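Long-range contact in cytochrome P450 RhF (Acinetobacter radioresistens, PDB 6RO8), which is a cytochrome P450 whose heme domain, one piece of a longer protein, binds heme and probably acts as a monooxygenase: residues A[21-33]-A[48-61]. Numbering follows the deposited sequence.
Sequences HAELQQKGKNFDM and EFRAQLPIFFSEAM
F31, F49 and F56 form an aromatic cluster beneath helix 21-29, where this N-terminal helix of the P450 heme domain packs on helix 48-52 and on strand 55-58, an edge strand of the five-stranded mixed sheet. The F31 edge points at the F49 face in an offset edge-to-face pair, planes 89° apart; the F56 edge in turn meets the F31 face, with planes at 64°. F49 is sandwiched: CZ of F56 sits over the centre of one face, and CD1 of L24 lies over the other as a CH-pi contact, 4.0 Å from the ring centroid. The other methyl of L24, CD2, rests 3.6 Å from CB of L53. G28 presents bare backbone to the rims of both F49 and F56, its O 3.3 Å from F56 CE2. Nearer the helix start, the H21 ring stands almost perpendicular to the side-chain amide of Q52, yet its NE2 donates, in the ring plane, to the backbone O of Q52 at 2.9 Å. K27 crosses E48 at about a right angle without a salt bridge; its NZ makes a weak salt bridge with E23 OE2, while a water links E23 OE2 to E48 OE2. At the helix end, K29 O receives two weak bonds, from E59 N and A60 N. Beyond it, D32 turns OD2 to a salt bridge with R204 and OD1 to F34 N, and M33 N gives a weak, nearly straight hydrogen bond to M61 SD. S58 OG, anti to its backbone N (chi1 170°), donates to a lone pair of F31 O in the carbonyl plane.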
loop_
_atom_site.group_PDB
_atom_site.type_symbol
_atom_site.label_atom_id
_atom_site.label_comp_id
_atom_site.label_asym_id
_atom_site.label_seq_id
_atom_site.Cartn_x
_atom_site.Cartn_y
_atom_site.Cartn_z
ATOM N N HIS A 21 -5.912 32.194 9.065
ATOM C CA HIS A 21 -6.506 31.448 7.961
ATOM C C HIS A 21 -5.835 31.797 6.641
ATOM O O HIS A 21 -5.556 30.912 5.826
ATOM C CB HIS A 21 -8.006 31.712 7.869
ATOM C CG HIS A 21 -8.741 30.680 7.072
ATOM N ND1 HIS A 21 -9.068 30.853 5.744
ATOM C CD2 HIS A 21 -9.179 29.442 7.410
ATOM C CE1 HIS A 21 -9.690 29.774 5.301
ATOM N NE2 HIS A 21 -9.769 28.904 6.291
ATOM N N ALA A 22 -5.569 33.082 6.411
ATOM C CA ALA A 22 -4.775 33.464 5.253
ATOM C C ALA A 22 -3.477 32.664 5.212
ATOM O O ALA A 22 -3.080 32.153 4.160
ATOM C CB ALA A 22 -4.491 34.970 5.275
ATOM N N GLU A 23 -2.815 32.514 6.365
ATOM C CA GLU A 23 -1.580 31.746 6.383
ATOM C C GLU A 23 -1.843 30.301 6.005
ATOM O O GLU A 23 -1.055 29.693 5.271
ATOM C CB GLU A 23 -0.918 31.830 7.755
ATOM C CG GLU A 23 0.507 31.301 7.760
ATOM C CD GLU A 23 1.181 31.444 9.101
ATOM O OE1 GLU A 23 1.892 32.454 9.312
ATOM O OE2 GLU A 23 0.989 30.545 9.945
ATOM N N LEU A 24 -2.951 29.732 6.493
ATOM C CA LEU A 24 -3.291 28.358 6.149
ATOM C C LEU A 24 -3.469 28.192 4.642
ATOM O O LEU A 24 -3.044 27.187 4.061
ATOM C CB LEU A 24 -4.554 27.939 6.892
ATOM C CG LEU A 24 -4.719 26.425 6.976
ATOM C CD1 LEU A 24 -3.504 25.823 7.712
ATOM C CD2 LEU A 24 -6.032 26.059 7.659
ATOM N N GLN A 25 -4.088 29.174 3.985
ATOM C CA GLN A 25 -4.293 29.049 2.548
ATOM C C GLN A 25 -2.968 29.049 1.811
ATOM O O GLN A 25 -2.757 28.239 0.904
ATOM C CB GLN A 25 -5.201 30.165 2.047
ATOM C CG GLN A 25 -6.327 30.447 3.008
ATOM C CD GLN A 25 -7.605 30.845 2.322
ATOM O OE1 GLN A 25 -8.288 30.008 1.725
ATOM N NE2 GLN A 25 -7.946 32.127 2.404
ATOM N N GLN A 26 -2.046 29.917 2.217
ATOM C CA GLN A 26 -0.712 29.878 1.633
ATOM C C GLN A 26 -0.014 28.545 1.919
ATOM O O GLN A 26 0.614 27.966 1.026
ATOM C CB GLN A 26 0.116 31.048 2.149
ATOM C CG GLN A 26 1.304 31.359 1.261
ATOM C CD GLN A 26 0.896 31.954 -0.081
ATOM O OE1 GLN A 26 1.653 31.893 -1.057
ATOM N NE2 GLN A 26 -0.307 32.531 -0.137
ATOM N N LYS A 27 -0.102 28.044 3.159
ATOM C CA LYS A 27 0.523 26.759 3.453
ATOM C C LYS A 27 -0.064 25.669 2.571
ATOM O O LYS A 27 0.659 24.788 2.093
ATOM C CB LYS A 27 0.357 26.386 4.927
ATOM C CG LYS A 27 1.171 27.205 5.913
ATOM C CD LYS A 27 1.759 26.298 6.991
ATOM C CE LYS A 27 1.098 26.501 8.356
ATOM N NZ LYS A 27 1.858 27.455 9.227
ATOM N N GLY A 28 -1.378 25.727 2.334
ATOM C CA GLY A 28 -2.013 24.740 1.478
ATOM C C GLY A 28 -1.603 24.878 0.026
ATOM O O GLY A 28 -1.327 23.879 -0.647
ATOM N N LYS A 29 -1.561 26.115 -0.479
ATOM C CA LYS A 29 -1.026 26.346 -1.814
ATOM C C LYS A 29 0.363 25.742 -1.954
ATOM O O LYS A 29 0.686 25.135 -2.980
ATOM C CB LYS A 29 -0.981 27.840 -2.113
ATOM C CG LYS A 29 -0.412 28.162 -3.488
ATOM C CD LYS A 29 -0.291 29.672 -3.729
ATOM C CE LYS A 29 1.162 30.096 -3.954
ATOM N NZ LYS A 29 1.358 31.559 -3.737
ATOM N N ASN A 30 1.187 25.865 -0.921
ATOM C CA ASN A 30 2.558 25.384 -0.980
ATOM C C ASN A 30 2.720 23.959 -0.490
ATOM O O ASN A 30 3.853 23.522 -0.286
ATOM C CB ASN A 30 3.457 26.305 -0.165
ATOM C CG ASN A 30 3.513 27.683 -0.745
ATOM O OD1 ASN A 30 3.508 27.836 -1.960
ATOM N ND2 ASN A 30 3.553 28.698 0.108
ATOM N N PHE A 31 1.636 23.225 -0.287
ATOM C CA PHE A 31 1.767 21.990 0.466
ATOM C C PHE A 31 2.550 20.969 -0.347
ATOM O O PHE A 31 2.119 20.552 -1.428
ATOM C CB PHE A 31 0.403 21.437 0.874
ATOM C CG PHE A 31 0.505 20.332 1.885
ATOM C CD1 PHE A 31 0.751 19.032 1.482
ATOM C CD2 PHE A 31 0.398 20.593 3.244
ATOM C CE1 PHE A 31 0.873 18.008 2.412
ATOM C CE2 PHE A 31 0.524 19.560 4.186
ATOM C CZ PHE A 31 0.772 18.272 3.762
ATOM N N ASP A 32 3.712 20.584 0.181
ATOM C CA ASP A 32 4.605 19.629 -0.464
ATOM C C ASP A 32 4.684 18.352 0.370
ATOM O O ASP A 32 5.198 18.364 1.498
ATOM C CB ASP A 32 5.994 20.236 -0.651
ATOM C CG ASP A 32 6.884 19.395 -1.541
ATOM O OD1 ASP A 32 6.483 18.274 -1.920
ATOM O OD2 ASP A 32 7.989 19.863 -1.878
ATOM N N MET A 33 4.216 17.245 -0.208
ATOM C CA MET A 33 4.279 15.967 0.494
ATOM C C MET A 33 5.714 15.489 0.727
ATOM O O MET A 33 5.942 14.666 1.619
ATOM C CB MET A 33 3.473 14.917 -0.261
ATOM C CG MET A 33 1.998 15.118 -0.067
ATOM S SD MET A 33 1.022 13.986 -1.064
ATOM C CE MET A 33 -0.614 14.128 -0.333
ATOM N N GLU A 48 -4.185 20.910 10.920
ATOM C CA GLU A 48 -4.795 22.234 10.782
ATOM C C GLU A 48 -5.800 22.251 9.640
ATOM O O GLU A 48 -6.850 22.903 9.726
ATOM C CB GLU A 48 -3.737 23.310 10.518
ATOM C CG GLU A 48 -2.528 23.369 11.431
ATOM C CD GLU A 48 -1.367 24.132 10.772
ATOM O OE1 GLU A 48 -0.727 23.590 9.833
ATOM O OE2 GLU A 48 -1.112 25.290 11.173
ATOM N N PHE A 49 -5.482 21.546 8.551
ATOM C CA PHE A 49 -6.355 21.554 7.383
ATOM C C PHE A 49 -7.650 20.790 7.642
ATOM O O PHE A 49 -8.724 21.233 7.216
ATOM C CB PHE A 49 -5.613 20.991 6.171
ATOM C CG PHE A 49 -4.476 21.857 5.706
ATOM C CD1 PHE A 49 -4.712 22.936 4.864
ATOM C CD2 PHE A 49 -3.175 21.600 6.119
ATOM C CE1 PHE A 49 -3.665 23.737 4.429
ATOM C CE2 PHE A 49 -2.116 22.403 5.685
ATOM C CZ PHE A 49 -2.362 23.473 4.843
ATOM N N ARG A 50 -7.578 19.641 8.332
ATOM C CA ARG A 50 -8.814 19.000 8.769
ATOM C C ARG A 50 -9.692 19.991 9.515
ATOM O O ARG A 50 -10.916 20.002 9.342
ATOM C CB ARG A 50 -8.530 17.773 9.651
ATOM C CG ARG A 50 -7.905 16.615 8.909
ATOM C CD ARG A 50 -8.045 15.277 9.642
ATOM N NE ARG A 50 -7.313 15.198 10.908
ATOM C CZ ARG A 50 -5.997 15.057 11.011
ATOM N NH1 ARG A 50 -5.257 15.011 9.921
ATOM N NH2 ARG A 50 -5.423 14.970 12.208
ATOM N N ALA A 51 -9.072 20.867 10.295
ATOM C CA ALA A 51 -9.814 21.785 11.145
ATOM C C ALA A 51 -10.438 22.933 10.355
ATOM O O ALA A 51 -11.638 23.194 10.491
ATOM C CB ALA A 51 -8.901 22.333 12.239
ATOM N N GLN A 52 -9.646 23.634 9.526
ATOM C CA GLN A 52 -10.086 24.902 8.949
ATOM C C GLN A 52 -9.943 25.024 7.433
ATOM O O GLN A 52 -10.236 26.098 6.895
ATOM C CB GLN A 52 -9.338 26.082 9.606
ATOM C CG GLN A 52 -9.237 26.023 11.133
ATOM C CD GLN A 52 -10.520 26.466 11.830
ATOM O OE1 GLN A 52 -11.419 27.024 11.201
ATOM N NE2 GLN A 52 -10.617 26.195 13.129
ATOM N N LEU A 53 -9.512 23.973 6.724
ATOM C CA LEU A 53 -9.331 24.069 5.275
ATOM C C LEU A 53 -9.312 22.667 4.673
ATOM O O LEU A 53 -8.328 22.262 4.039
ATOM C CB LEU A 53 -8.046 24.843 4.941
ATOM C CG LEU A 53 -7.775 25.240 3.474
ATOM C CD1 LEU A 53 -8.962 25.905 2.862
ATOM C CD2 LEU A 53 -6.526 26.102 3.322
ATOM N N PRO A 54 -10.412 21.923 4.823
ATOM C CA PRO A 54 -10.361 20.458 4.642
ATOM C C PRO A 54 -10.021 20.013 3.239
ATOM O O PRO A 54 -9.393 18.961 3.063
ATOM C CB PRO A 54 -11.773 20.010 5.043
ATOM C CG PRO A 54 -12.331 21.149 5.817
ATOM C CD PRO A 54 -11.742 22.384 5.238
ATOM N N ILE A 55 -10.435 20.767 2.236
ATOM C CA ILE A 55 -10.105 20.489 0.849
ATOM C C ILE A 55 -9.414 21.717 0.285
ATOM O O ILE A 55 -9.943 22.830 0.375
ATOM C CB ILE A 55 -11.350 20.141 0.017
ATOM C CG1 ILE A 55 -12.022 18.879 0.580
ATOM C CG2 ILE A 55 -10.961 20.002 -1.444
ATOM C CD1 ILE A 55 -13.463 18.688 0.163
ATOM N N PHE A 56 -8.228 21.525 -0.272
ATOM C CA PHE A 56 -7.497 22.650 -0.824
ATOM C C PHE A 56 -6.666 22.149 -1.989
ATOM O O PHE A 56 -6.389 20.955 -2.108
ATOM C CB PHE A 56 -6.632 23.319 0.251
ATOM C CG PHE A 56 -5.553 22.425 0.795
ATOM C CD1 PHE A 56 -5.805 21.597 1.886
ATOM C CD2 PHE A 56 -4.283 22.415 0.214
ATOM C CE1 PHE A 56 -4.823 20.774 2.387
ATOM C CE2 PHE A 56 -3.293 21.590 0.713
ATOM C CZ PHE A 56 -3.567 20.770 1.812
ATOM N N PHE A 57 -6.293 23.068 -2.868
ATOM C CA PHE A 57 -5.461 22.733 -4.012
ATOM C C PHE A 57 -4.007 23.093 -3.725
ATOM O O PHE A 57 -3.701 24.236 -3.364
ATOM C CB PHE A 57 -5.931 23.436 -5.285
ATOM C CG PHE A 57 -5.179 22.998 -6.491
ATOM C CD1 PHE A 57 -5.460 21.772 -7.078
ATOM C CD2 PHE A 57 -4.147 23.778 -7.016
ATOM C CE1 PHE A 57 -4.749 21.330 -8.177
ATOM C CE2 PHE A 57 -3.428 23.339 -8.132
ATOM C CZ PHE A 57 -3.729 22.114 -8.706
ATOM N N SER A 58 -3.115 22.124 -3.892
ATOM C CA SER A 58 -1.689 22.362 -3.741
ATOM C C SER A 58 -1.089 22.602 -5.127
ATOM O O SER A 58 -1.110 21.716 -5.993
ATOM C CB SER A 58 -1.006 21.195 -3.030
ATOM O OG SER A 58 0.414 21.315 -3.092
ATOM N N GLU A 59 -0.578 23.811 -5.341
ATOM C CA GLU A 59 0.194 24.080 -6.543
ATOM C C GLU A 59 1.551 23.410 -6.495
ATOM O O GLU A 59 2.131 23.118 -7.549
ATOM C CB GLU A 59 0.354 25.580 -6.723
ATOM C CG GLU A 59 -0.969 26.272 -6.885
ATOM C CD GLU A 59 -0.842 27.767 -6.864
ATOM O OE1 GLU A 59 -1.870 28.438 -6.637
ATOM O OE2 GLU A 59 0.285 28.267 -7.066
ATOM N N ALA A 60 2.059 23.145 -5.291
ATOM C CA ALA A 60 3.334 22.464 -5.171
ATOM C C ALA A 60 3.297 21.120 -5.883
ATOM O O ALA A 60 4.314 20.664 -6.416
ATOM C CB ALA A 60 3.701 22.291 -3.697
ATOM N N MET A 61 2.137 20.462 -5.916
ATOM C CA MET A 61 2.100 19.155 -6.556
ATOM C C MET A 61 0.924 18.948 -7.496
ATOM O O MET A 61 0.657 17.809 -7.874
ATOM C CB MET A 61 2.126 18.078 -5.491
ATOM C CG MET A 61 3.230 18.332 -4.526
ATOM S SD MET A 61 3.031 17.148 -3.306
ATOM C CE MET A 61 1.366 17.602 -2.908
HETATM O O HOH W 1 -1.125 28.199 9.688
#